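Local coordinates for protein putative 4-amino-4-deoxychorismate lyase (Thermus thermophilus, PDB 2ZGI) that probably acts as a pyridoxal-phosphate-dependent lyase, putatively on 4-amino-4-deoxychorismate, and binds pyridoxal 5'-phosphate as its cofactor, at residues Glu60-Asp65 and Arg90-Arg95; Phe25-Ala30 and Arg80-Val85. All coordinates share one frame; numbering follows the deposited sequence. Where two conformers were deposited one is given.

Both contacts belong to one antiparallel sheet, their centres about 9 Å apart. Contact 1 lays helix 59-72 against strand 89-96, an outer strand of the sheet within this chain; contact 2 pairs strands 24-31 and 78-86, and strand 78-86 neighbours 89-96. A probable hydrogen bond from Thr-84 N to Leu-91 O, 2.8 Å, ties the two together, and the rings of Phe-62 and Phe-83 meet between helix and sheet. Contact 2 is nearer the cofactor: the Phe-25 side chain lies about 5 Å from the bound pyridoxal phosphate and that of Thr-26 about 3 Å from that of Arg-44, which binds the cofactor, whereas the Phe-62 side chain is about 11 Å from the Arg-44 side chain.

Contact 1: residues Glu60-Asp65 and Arg90-Arg95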
loop_
_atom_site.group_PDB
_atom_site.type_symbol
_atom_site.label_atom_id
_atom_site.label_comp_id
_atom_site.label_asym_id
_atom_site.label_seq_id
_atom_site.Cartn_x
_atom_site.Cartn_y
_atom_site.Cartn_z
ATOM N N GLU D 60 14.936 -14.373 38.900
ATOM C CA GLU D 60 15.787 -14.041 40.057
ATOM C C GLU D 60 16.842 -12.980 39.754
ATOM O O GLU D 60 17.047 -12.069 40.560
ATOM C CB GLU D 60 16.443 -15.273 40.707
ATOM C CG GLU D 60 16.374 -15.280 42.244
ATOM C CD GLU D 60 17.063 -14.087 42.942
ATOM O OE1 GLU D 60 18.208 -14.270 43.460
ATOM O OE2 GLU D 60 16.466 -12.974 43.006
ATOM N N ALA D 61 17.481 -13.092 38.584
ATOM C CA ALA D 61 18.525 -12.175 38.171
ATOM C C ALA D 61 17.954 -10.764 38.042
ATOM O O ALA D 61 18.566 -9.785 38.489
ATOM C CB ALA D 61 19.161 -12.646 36.854
ATOM N N PHE D 62 16.757 -10.685 37.469
ATOM C CA PHE D 62 16.080 -9.415 37.295
ATOM C C PHE D 62 15.608 -8.861 38.627
ATOM O O PHE D 62 15.660 -7.668 38.852
ATOM C CB PHE D 62 14.910 -9.570 36.325
ATOM C CG PHE D 62 15.278 -9.287 34.892
ATOM C CD1 PHE D 62 15.845 -8.053 34.536
ATOM C CD2 PHE D 62 15.042 -10.230 33.902
ATOM C CE1 PHE D 62 16.182 -7.772 33.211
ATOM C CE2 PHE D 62 15.376 -9.959 32.552
ATOM C CZ PHE D 62 15.933 -8.718 32.214
ATOM N N LEU D 63 15.167 -9.751 39.512
ATOM C CA LEU D 63 14.730 -9.359 40.856
ATOM C C LEU D 63 15.905 -8.918 41.724
ATOM O O LEU D 63 15.744 -8.043 42.579
ATOM C CB LEU D 63 13.976 -10.496 41.537
ATOM C CG LEU D 63 12.643 -10.930 40.927
ATOM C CD1 LEU D 63 12.270 -12.341 41.450
ATOM C CD2 LEU D 63 11.527 -9.948 41.202
ATOM N N GLU D 64 17.070 -9.533 41.511
ATOM C CA GLU D 64 18.337 -9.066 42.089
ATOM C C GLU D 64 18.660 -7.651 41.608
ATOM O O GLU D 64 18.937 -6.756 42.396
ATOM C CB GLU D 64 19.448 -9.983 41.616
ATOM C CG GLU D 64 20.497 -10.331 42.626
ATOM C CD GLU D 64 21.268 -11.573 42.188
ATOM O OE1 GLU D 64 20.818 -12.699 42.501
ATOM O OE2 GLU D 64 22.295 -11.418 41.495
ATOM N N ASP D 65 18.611 -7.458 40.295
ATOM C CA ASP D 65 18.776 -6.119 39.718
ATOM C C ASP D 65 17.818 -5.129 40.339
ATOM O O ASP D 65 18.203 -3.993 40.672
ATOM C CB ASP D 65 18.539 -6.148 38.206
ATOM C CG ASP D 65 19.641 -6.862 37.467
ATOM O OD1 ASP D 65 20.695 -7.151 38.097
ATOM O OD2 ASP D 65 19.469 -7.112 36.250
ATOM N N ARG D 90 21.536 -8.731 29.949
ATOM C CA ARG D 90 20.489 -8.467 30.904
ATOM C C ARG D 90 20.691 -7.019 31.324
ATOM O O ARG D 90 21.659 -6.683 32.009
ATOM C CB ARG D 90 20.612 -9.415 32.094
ATOM C CG ARG D 90 19.434 -9.386 33.043
ATOM C CD ARG D 90 19.584 -10.484 34.069
ATOM N NE ARG D 90 20.882 -10.405 34.731
ATOM C CZ ARG D 90 21.060 -9.833 35.912
ATOM N NH1 ARG D 90 20.016 -9.326 36.536
ATOM N NH2 ARG D 90 22.259 -9.777 36.474
ATOM N N LEU D 91 19.790 -6.156 30.892
ATOM C CA LEU D 91 19.931 -4.769 31.202
ATOM C C LEU D 91 18.761 -4.374 32.092
ATOM O O LEU D 91 17.613 -4.724 31.809
ATOM C CB LEU D 91 20.008 -4.000 29.881
ATOM C CG LEU D 91 20.830 -2.735 29.611
ATOM C CD1 LEU D 91 22.243 -2.722 30.182
ATOM C CD2 LEU D 91 20.871 -2.549 28.083
ATOM N N SER D 92 19.066 -3.711 33.203
ATOM C CA SER D 92 18.066 -3.249 34.154
ATOM C C SER D 92 18.464 -1.849 34.563
ATOM O O SER D 92 19.641 -1.584 34.900
ATOM C CB SER D 92 17.984 -4.180 35.377
ATOM O OG SER D 92 17.727 -5.519 34.958
ATOM N N GLU D 93 17.504 -0.933 34.480
ATOM C CA GLU D 93 17.780 0.473 34.781
ATOM C C GLU D 93 16.596 1.188 35.402
ATOM O O GLU D 93 15.444 0.764 35.236
ATOM C CB GLU D 93 18.198 1.199 33.511
ATOM C CG GLU D 93 17.294 0.927 32.348
ATOM C CD GLU D 93 17.890 1.446 31.072
ATOM O OE1 GLU D 93 18.273 0.589 30.232
ATOM O OE2 GLU D 93 18.008 2.701 30.954
ATOM N N ALA D 94 16.892 2.273 36.117
ATOM C CA ALA D 94 15.888 3.034 36.827
ATOM C C ALA D 94 16.266 4.475 36.799
ATOM O O ALA D 94 17.445 4.841 36.923
ATOM C CB ALA D 94 15.763 2.563 38.278
ATOM N N ARG D 95 15.255 5.310 36.640
ATOM C CA ARG D 95 15.477 6.727 36.697
ATOM C C ARG D 95 14.219 7.370 37.284
ATOM O O ARG D 95 13.118 6.792 37.202
ATOM C CB ARG D 95 15.798 7.284 35.303
ATOM C CG ARG D 95 14.590 7.430 34.410
ATOM C CD ARG D 95 14.985 7.519 32.982
ATOM N NE ARG D 95 13.828 7.774 32.137
ATOM C CZ ARG D 95 13.793 7.509 30.837
ATOM N NH1 ARG D 95 14.846 6.952 30.243
ATOM N NH2 ARG D 95 12.695 7.777 30.141
HETATM O O HOH W 1 21.809 -6.277 34.882
#
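Arg-90 leaves strand 89-96 with CG anti to the backbone N (chi1 -170°), runs straight through its second torsion and bends at chi3 (53°), which delivers the guanidinium to helix 59-72. Asp-65 and Ser-92 each set their first branch beside the backbone N, anti to the carbonyl carbon, so that carboxylate and hydroxyl converge on the same point. The segment axes approach to 9.0 Å, and the side chains fill this gap.

Asp-65 and Arg-90 meet tip to tip in a salt bridge, with carboxylate and guanidinium planes only 18° apart. OD2 of Asp-65 lies 2.3 Å from NH1 of Arg-90, which is shorter than normal; Arg-90 was modelled in two conformers, so the exact value deserves caution. The hydroxyl OG of Ser-92 donates to the anti lone pair of the same Asp-65 OD2 at 2.7 Å. A water, its O 2.8 Å from Asp-65 OD2, is placed to donate to that oxygen or to the backbone O of Arg-90, and it also lies over the centre of one guanidinium face. On the opposite face sits the methyl CB of Ala-61, 3.5 Å from Arg-90 CZ and displaced to the rim.

Farther back, the aliphatic part of Arg-90 slides past Phe-62: CG stands over one face in a CH-pi contact, 3.9 Å from the ring centroid, while Leu-91 O lies in the ring plane at its edge. Beyond the helix contact, Leu-91, Ser-92 and Glu-93 pair with a strand of the second subunit, and Arg-90 N bonds to Asn-5 OD1 of that subunit.

The buried Asp-65 OD2 is thus gripped by a cation and a hydroxyl, with a water also in reach, an environment that would be expected to stabilise the ionised carboxylate. The salt bridge joins helix 59-72 to the strand that carries the sheet across the interface with the second subunit.

Contact 2: residues Phe25-Ala30 and Arg80-Val85; sequences FTTLRA and RLRFTV
Strands 24-31 and 78-86 run antiparallel and offer alternating side chains to two differently contoured faces. On the face of Phe-25, Thr-27 and Arg-82, the flat groups are layered. Phe-25 takes the crowded first torsion, CG between the backbone N and the carbonyl carbon (chi1 74°), and its ring lies beneath the guanidinium of Arg-82 as an offset stack: centres 4.1 Å apart, planes at 13°. NH1 of Arg-82 rests over CD1 of Phe-25 at 3.2 Å, while NH2 sits above CB and CG. The bend of Arg-82 at chi3 also sends NE to OG1 of Thr-84, 2.7 Å away, which limits the rotation of the stacked group.

The next bump, methyl CG2 of Thr-27, wedges between the two arginines, 3.4 Å from NH2 of Arg-80 and 3.8 Å from CG of Arg-82, and touches the edge of the Phe-25 ring in its plane. On the opposite face, Leu-28 pushes CD1 obliquely against Phe-83, 3.6 Å from CD2, and so fills the angle between that ring and CB of Leu-81. CG2 of Thr-26 lies loosely beside CB of Phe-83, near the plane of its ring. Helix 38-51 touches this face through Leu-38 on Leu-28 and Leu-42 on Phe-83, and helix 59-72 through Leu-66 on Leu-81.

Two hydrogen-bonded pairs hold the strands in register: Thr-26 with Phe-83, and Leu-28 with Leu-81, whose Leu-81 N to Leu-28 O bond (2.8 Å) is almost straight at 176°.

OG1 of Thr-26 bonds to His-41 and to cofactor-binding Arg-44, as a second-shell partner. The Arg-82 charge, spread over the Phe-25 face, also has a cation-pi contact with Tyr-19 of the second subunit and Glu-93 as a long, weak ion-pair partner; Phe-25 beneath it comes close to the cofactor.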
loop_
_atom_site.group_PDB
_atom_site.type_symbol
_atom_site.label_atom_id
_atom_site.label_comp_id
_atom_site.label_asym_id
_atom_site.label_seq_id
_atom_site.Cartn_x
_atom_site.Cartn_y
_atom_site.Cartn_z
ATOM N N PHE D 25 12.132 -5.893 25.496
ATOM C CA PHE D 25 12.232 -5.061 26.671
ATOM C C PHE D 25 10.859 -4.838 27.259
ATOM O O PHE D 25 9.833 -5.189 26.635
ATOM C CB PHE D 25 12.956 -3.723 26.335
ATOM C CG PHE D 25 12.109 -2.738 25.528
ATOM C CD1 PHE D 25 11.429 -1.704 26.173
ATOM C CD2 PHE D 25 11.992 -2.851 24.143
ATOM C CE1 PHE D 25 10.646 -0.792 25.450
ATOM C CE2 PHE D 25 11.200 -1.956 23.404
ATOM C CZ PHE D 25 10.535 -0.923 24.043
ATOM N N THR D 26 10.830 -4.278 28.464
ATOM C CA THR D 26 9.599 -3.793 29.033
ATOM C C THR D 26 9.901 -2.594 29.923
ATOM O O THR D 26 11.013 -2.465 30.453
ATOM C CB THR D 26 8.839 -4.910 29.793
ATOM O OG1 THR D 26 7.492 -4.481 30.019
ATOM C CG2 THR D 26 9.522 -5.235 31.165
ATOM N N THR D 27 8.932 -1.701 30.071
ATOM C CA THR D 27 9.134 -0.517 30.878
ATOM C C THR D 27 8.025 -0.421 31.928
ATOM O O THR D 27 6.828 -0.550 31.612
ATOM C CB THR D 27 9.235 0.774 30.030
ATOM O OG1 THR D 27 7.942 1.142 29.558
ATOM C CG2 THR D 27 10.106 0.574 28.858
ATOM N N LEU D 28 8.432 -0.212 33.177
ATOM C CA LEU D 28 7.534 -0.246 34.326
ATOM C C LEU D 28 7.557 1.080 35.041
ATOM O O LEU D 28 8.520 1.857 34.908
ATOM C CB LEU D 28 7.983 -1.279 35.361
ATOM C CG LEU D 28 8.212 -2.728 34.984
ATOM C CD1 LEU D 28 9.636 -2.879 34.498
ATOM C CD2 LEU D 28 7.929 -3.632 36.214
ATOM N N ARG D 29 6.504 1.323 35.824
ATOM C CA ARG D 29 6.466 2.454 36.739
ATOM C C ARG D 29 6.516 1.916 38.161
ATOM O O ARG D 29 5.858 0.922 38.448
ATOM C CB ARG D 29 5.197 3.282 36.529
ATOM C CG ARG D 29 5.306 4.648 37.172
ATOM C CD ARG D 29 4.168 5.567 36.783
ATOM N NE ARG D 29 2.891 5.243 37.424
ATOM C CZ ARG D 29 1.860 4.701 36.786
ATOM N NH1 ARG D 29 1.969 4.399 35.501
ATOM N NH2 ARG D 29 0.719 4.445 37.450
ATOM N N ALA D 30 7.319 2.536 39.032
ATOM C CA ALA D 30 7.298 2.222 40.466
ATOM C C ALA D 30 6.742 3.426 41.184
ATOM O O ALA D 30 7.112 4.560 40.855
ATOM C CB ALA D 30 8.707 1.886 41.008
ATOM N N ARG D 80 10.823 5.290 36.730
ATOM C CA ARG D 80 10.619 4.567 35.486
ATOM C C ARG D 80 11.714 3.516 35.400
ATOM O O ARG D 80 12.918 3.820 35.531
ATOM C CB ARG D 80 10.682 5.509 34.281
ATOM C CG ARG D 80 10.273 4.849 32.952
ATOM C CD ARG D 80 11.066 5.493 31.811
ATOM N NE ARG D 80 10.925 4.843 30.511
ATOM C CZ ARG D 80 11.888 4.143 29.902
ATOM N NH1 ARG D 80 13.070 3.961 30.486
ATOM N NH2 ARG D 80 11.666 3.603 28.706
ATOM N N LEU D 81 11.301 2.276 35.180
ATOM C CA LEU D 81 12.229 1.177 35.131
ATOM C C LEU D 81 12.198 0.592 33.755
ATOM O O LEU D 81 11.174 0.633 33.066
ATOM C CB LEU D 81 11.813 0.079 36.144
ATOM C CG LEU D 81 11.543 0.490 37.589
ATOM C CD1 LEU D 81 10.830 -0.641 38.361
ATOM C CD2 LEU D 81 12.889 0.759 38.215
ATOM N N ARG D 82 13.314 0.007 33.361
ATOM C CA ARG D 82 13.366 -0.680 32.114
ATOM C C ARG D 82 14.214 -1.938 32.187
ATOM O O ARG D 82 15.363 -1.893 32.663
ATOM C CB ARG D 82 13.944 0.273 31.096
ATOM C CG ARG D 82 13.748 -0.174 29.692
ATOM C CD ARG D 82 14.823 0.480 28.892
ATOM N NE ARG D 82 15.251 -0.455 27.901
ATOM C CZ ARG D 82 14.725 -0.508 26.694
ATOM N NH1 ARG D 82 13.795 0.371 26.382
ATOM N NH2 ARG D 82 15.148 -1.408 25.830
ATOM N N PHE D 83 13.658 -3.048 31.694
ATOM C CA PHE D 83 14.323 -4.340 31.699
ATOM C C PHE D 83 14.462 -4.765 30.250
ATOM O O PHE D 83 13.482 -4.813 29.536
ATOM C CB PHE D 83 13.484 -5.411 32.420
ATOM C CG PHE D 83 13.322 -5.203 33.917
ATOM C CD1 PHE D 83 14.404 -4.858 34.724
ATOM C CD2 PHE D 83 12.101 -5.471 34.528
ATOM C CE1 PHE D 83 14.250 -4.712 36.109
ATOM C CE2 PHE D 83 11.944 -5.337 35.926
ATOM C CZ PHE D 83 13.018 -4.950 36.702
ATOM N N THR D 84 15.676 -5.072 29.816
ATOM C CA THR D 84 15.936 -5.380 28.402
ATOM C C THR D 84 16.686 -6.710 28.323
ATOM O O THR D 84 17.654 -6.924 29.068
ATOM C CB THR D 84 16.759 -4.263 27.719
ATOM O OG1 THR D 84 16.143 -3.005 27.984
ATOM C CG2 THR D 84 16.851 -4.469 26.195
ATOM N N VAL D 85 16.222 -7.580 27.437
ATOM C CA VAL D 85 16.854 -8.850 27.135
ATOM C C VAL D 85 17.424 -8.920 25.701
ATOM O O VAL D 85 16.717 -8.673 24.706
ATOM C CB VAL D 85 15.859 -10.018 27.329
ATOM C CG1 VAL D 85 16.490 -11.332 26.938
ATOM C CG2 VAL D 85 15.369 -10.074 28.805
#